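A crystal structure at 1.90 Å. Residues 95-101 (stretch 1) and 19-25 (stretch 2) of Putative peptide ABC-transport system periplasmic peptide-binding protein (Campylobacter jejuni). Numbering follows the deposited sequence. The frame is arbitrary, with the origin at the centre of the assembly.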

ATOM      1  N   LYS A  95      13.778  18.215   6.380  1.00 42.62           N
ATOM      2  CA  LYS A  95      14.450  17.796   7.606  1.00 48.21           C
ATOM      3  C   LYS A  95      13.587  16.806   8.389  1.00 48.23           C
ATOM      4  O   LYS A  95      14.064  16.194   9.349  1.00 49.40           O
ATOM      5  CB  LYS A  95      14.839  19.013   8.455  1.00 54.24           C
ATOM      6  CG  LYS A  95      16.057  19.750   7.916  1.00 58.29           C
ATOM      7  CD  LYS A  95      16.694  20.740   8.911  1.00 63.59           C
ATOM      8  CE  LYS A  95      15.738  21.876   9.300  1.00 65.15           C
ATOM      9  NZ  LYS A  95      16.443  23.086   9.816  1.00 68.25           N
ATOM     10  N   ASN A  96      12.326  16.656   7.991  1.00 41.97           N
ATOM     11  CA  ASN A  96      11.476  15.664   8.657  1.00 42.72           C
ATOM     12  C   ASN A  96      11.499  14.286   7.997  1.00 41.11           C
ATOM     13  O   ASN A  96      11.025  13.316   8.603  1.00 38.92           O
ATOM     14  CB  ASN A  96      10.022  16.125   8.747  1.00 43.02           C
ATOM     15  CG  ASN A  96       9.838  17.235   9.733  1.00 46.45           C
ATOM     16  OD1 ASN A  96      10.583  17.314  10.710  1.00 48.41           O
ATOM     17  ND2 ASN A  96       8.843  18.089   9.508  1.00 45.12           N
ATOM     18  N   ASN A  97      12.067  14.185   6.793  1.00 39.38           N
ATOM     19  CA  ASN A  97      12.190  12.892   6.087  1.00 42.94           C
ATOM     20  C   ASN A  97      10.881  12.120   5.977  1.00 39.82           C
ATOM     21  O   ASN A  97      10.847  10.898   6.136  1.00 42.22           O
ATOM     22  CB  ASN A  97      13.264  12.018   6.757  1.00 42.91           C
ATOM     23  CG  ASN A  97      14.577  12.765   6.909  1.00 45.65           C
ATOM     24  OD1 ASN A  97      15.204  13.105   5.923  1.00 45.06           O
ATOM     25  ND2 ASN A  97      14.963  13.076   8.152  1.00 44.19           N
ATOM     26  N   SER A  98       9.813  12.835   5.637  1.00 40.55           N
ATOM     27  CA  SER A  98       8.460  12.283   5.654  1.00 39.08           C
ATOM     28  C   SER A  98       8.257  11.233   4.587  1.00 35.89           C
ATOM     29  O   SER A  98       8.750  11.391   3.478  1.00 34.41           O
ATOM     30  CB  SER A  98       7.436  13.400   5.478  1.00 38.07           C
ATOM     31  OG  SER A  98       6.139  12.829   5.403  1.00 38.13           O
ATOM     32  N   SER A  99       7.535  10.156   4.918  1.00 33.19           N
ATOM     33  CA  SER A  99       7.262   9.075   3.963  1.00 32.17           C
ATOM     34  C   SER A  99       6.308   9.585   2.855  1.00 33.87           C
ATOM     35  O   SER A  99       6.211   9.010   1.770  1.00 32.56           O
ATOM     36  CB  SER A  99       6.619   7.890   4.704  1.00 31.28           C
ATOM     37  OG  SER A  99       5.405   8.394   5.284  1.00 41.60           O
ATOM     38  N   ILE A 100       5.620  10.684   3.143  1.00 32.74           N
ATOM     39  CA  ILE A 100       4.632  11.233   2.213  1.00 32.87           C
ATOM     40  C   ILE A 100       5.104  12.598   1.687  1.00 35.39           C
ATOM     41  O   ILE A 100       4.331  13.346   1.108  1.00 36.31           O
ATOM     42  CB  ILE A 100       3.224  11.366   2.880  1.00 38.92           C
ATOM     43  CG1 ILE A 100       3.306  12.231   4.128  1.00 40.57           C
ATOM     44  CG2 ILE A 100       2.680   9.984   3.250  1.00 40.90           C
ATOM     45  CD1 ILE A 100       2.032  12.232   4.952  1.00 41.65           C
ATOM     46  N   TYR A 101       6.413  12.849   1.804  1.00 40.10           N
ATOM     47  CA  TYR A 101       7.013  14.081   1.279  1.00 40.26           C
ATOM     48  C   TYR A 101       6.518  14.435  -0.153  1.00 35.79           C
ATOM     49  O   TYR A 101       6.151  15.566  -0.447  1.00 37.55           O
ATOM     50  CB  TYR A 101       8.542  13.957   1.326  1.00 34.45           C
ATOM     51  CG  TYR A 101       9.242  15.126   0.643  1.00 39.72           C
ATOM     52  CD1 TYR A 101       9.835  14.990  -0.617  1.00 36.74           C
ATOM     53  CD2 TYR A 101       9.280  16.378   1.250  1.00 42.73           C
ATOM     54  CE1 TYR A 101      10.456  16.112  -1.237  1.00 35.38           C
ATOM     55  CE2 TYR A 101       9.883  17.463   0.642  1.00 40.98           C
ATOM     56  CZ  TYR A 101      10.482  17.320  -0.586  1.00 38.53           C
ATOM     57  OH  TYR A 101      11.050  18.418  -1.165  1.00 38.85           O
TER
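Stretch 2 19-25: NPAYSED

Stretch 2 packs on stretch 1 as one irregular segment against another, and hydrogen bonds, more than apolar packing, define the contact. After Asn-19 comes a short 3-10 segment, Pro-20 and Ala-21, and Ser-23 to Asp-25 are loop. Stretch 1 leaves its own 3-10 segment at Asn-96, passes through Asn-97 with positive phi and psi (52/44), and enters a type I turn from Ser-98 to Tyr-101. The CA atoms pair most closely where Ser-98 CA lies 5.2 Å from Ala-21 CA and Ser-99 CA lies 4.9 Å from Tyr-22 CA, so the register rises in the same sense along both chains. Together they bury 338 Å².

The carbonyl of Ala-21 is the hub. It accepts from the hydroxyl of Ser-98, with OG 2.6 Å from Ala-21 O, and from the backbone of Ser-99, with N 3.0 Å from the same oxygen at an N-H...O angle of 143°. Ser-98, in the t rotamer, works in both directions: its OG donates across the contact and accepts from Ile-100 N within the turn at 3.2 Å. The turn itself is closed by a weak bond from Tyr-101 N to Ser-98 O, 3.2 Å.

Ser-99 points its CB toward stretch 2 and, as a p rotamer, donates from OG to Ser-23 O at 2.6 Å. The same OG is 3.1 Å from Ser-23 N, but the angle is poor and that amide is not left wanting: it donates to Pro-20 O at 3.1 Å. Tyr-22 N likewise bonds to Asn-19 O at 2.9 Å, and Ala-21 N to Asn-19 OD1 at 2.9 Å. Stretch 2 thus satisfies these three amides internally while offering the carbonyls of Ala-21 and Ser-23 to its partner.

Tyr-22 reverses the direction of donation. Its CB starts away from stretch 1, yet the side chain returns far enough for OH to donate to Asn-96 O at 2.7 Å. The backbone oxygens of Asn-96 and Asn-97 both lie at the ring edge, the latter with its O 3.8 Å from Tyr-22 CE1.

Apolar packing is modest. The CA-to-CB bond of Ile-100 points toward stretch 2, and CD1 lies 3.5 Å from Pro-20 O and CG2 3.9 Å from Ser-23 O, so its methyls lie beside carbonyls. The rule to take from this contact is economical: two adjacent serines and one tyrosine supply hydroxyl donors, and every cross-stretch acceptor is a backbone carbonyl.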

ATOM      1  N   ASN A  19       2.552   8.069  13.592  1.00 46.76           N
ATOM      2  CA  ASN A  19       2.609   9.476  13.230  1.00 46.09           C
ATOM      3  C   ASN A  19       2.345   9.552  11.739  1.00 43.11           C
ATOM      4  O   ASN A  19       3.067   8.935  10.956  1.00 39.20           O
ATOM      5  CB  ASN A  19       3.977  10.030  13.613  1.00 44.94           C
ATOM      6  CG  ASN A  19       4.172  11.467  13.230  1.00 44.19           C
ATOM      7  OD1 ASN A  19       3.512  12.011  12.346  1.00 45.28           O
ATOM      8  ND2 ASN A  19       5.083  12.107  13.919  1.00 43.40           N
ATOM      9  N   PRO A  20       1.272  10.252  11.350  1.00 41.85           N
ATOM     10  CA  PRO A  20       0.901  10.413   9.938  1.00 39.32           C
ATOM     11  C   PRO A  20       2.095  10.782   9.010  1.00 42.67           C
ATOM     12  O   PRO A  20       2.108  10.335   7.872  1.00 40.14           O
ATOM     13  CB  PRO A  20      -0.132  11.547   9.982  1.00 41.67           C
ATOM     14  CG  PRO A  20      -0.709  11.469  11.360  1.00 45.61           C
ATOM     15  CD  PRO A  20       0.249  10.789  12.267  1.00 43.84           C
ATOM     16  N   ALA A  21       3.075  11.553   9.498  1.00 42.33           N
ATOM     17  CA  ALA A  21       4.201  11.955   8.652  1.00 41.16           C
ATOM     18  C   ALA A  21       5.037  10.761   8.165  1.00 40.03           C
ATOM     19  O   ALA A  21       5.778  10.906   7.173  1.00 36.14           O
ATOM     20  CB  ALA A  21       5.087  12.922   9.377  1.00 41.71           C
ATOM     21  N   TYR A  22       4.927   9.614   8.849  1.00 38.64           N
ATOM     22  CA  TYR A  22       5.705   8.404   8.511  1.00 39.13           C
ATOM     23  C   TYR A  22       4.798   7.237   8.089  1.00 40.75           C
ATOM     24  O   TYR A  22       5.228   6.061   8.052  1.00 41.85           O
ATOM     25  CB  TYR A  22       6.624   8.019   9.720  1.00 39.46           C
ATOM     26  CG  TYR A  22       7.458   9.224  10.099  1.00 40.30           C
ATOM     27  CD1 TYR A  22       8.476   9.664   9.238  1.00 39.80           C
ATOM     28  CD2 TYR A  22       7.200   9.949  11.245  1.00 41.93           C
ATOM     29  CE1 TYR A  22       9.221  10.772   9.517  1.00 39.24           C
ATOM     30  CE2 TYR A  22       7.963  11.110  11.560  1.00 41.67           C
ATOM     31  CZ  TYR A  22       8.966  11.499  10.687  1.00 41.35           C
ATOM     32  OH  TYR A  22       9.746  12.596  10.919  1.00 41.46           O
ATOM     33  N   SER A  23       3.575   7.576   7.671  1.00 38.85           N
ATOM     34  CA  SER A  23       2.674   6.576   7.090  1.00 36.46           C
ATOM     35  C   SER A  23       3.265   5.911   5.836  1.00 33.90           C
ATOM     36  O   SER A  23       3.607   6.611   4.881  1.00 30.98           O
ATOM     37  CB  SER A  23       1.383   7.202   6.656  1.00 33.59           C
ATOM     38  OG  SER A  23       0.572   6.232   6.030  1.00 35.84           O
ATOM     39  N   GLU A  24       3.306   4.582   5.810  1.00 34.09           N
ATOM     40  CA  GLU A  24       3.732   3.871   4.607  1.00 36.15           C
ATOM     41  C   GLU A  24       2.612   3.021   4.025  1.00 34.66           C
ATOM     42  O   GLU A  24       2.880   2.078   3.292  1.00 31.91           O
ATOM     43  CB  GLU A  24       4.962   2.992   4.889  1.00 36.71           C
ATOM     44  CG  GLU A  24       6.193   3.844   5.171  1.00 42.13           C
ATOM     45  CD  GLU A  24       7.473   3.051   5.149  1.00 49.42           C
ATOM     46  OE1 GLU A  24       7.520   1.942   5.727  1.00 51.16           O
ATOM     47  OE2 GLU A  24       8.417   3.504   4.480  1.00 50.88           O
ATOM     48  N   ASP A  25       1.372   3.368   4.367  1.00 34.60           N
ATOM     49  CA  ASP A  25       0.152   2.679   3.907  1.00 36.52           C
ATOM     50  C   ASP A  25       0.187   1.194   4.295  1.00 34.45           C
ATOM     51  O   ASP A  25      -0.453   0.370   3.636  1.00 31.69           O
ATOM     52  CB  ASP A  25      -0.073   2.782   2.387  1.00 37.51           C
ATOM     53  CG  ASP A  25      -0.406   4.188   1.911  1.00 43.37           C
ATOM     54  OD1 ASP A  25      -0.663   5.066   2.754  1.00 48.98           O
ATOM     55  OD2 ASP A  25      -0.442   4.420   0.672  1.00 41.05           O
TER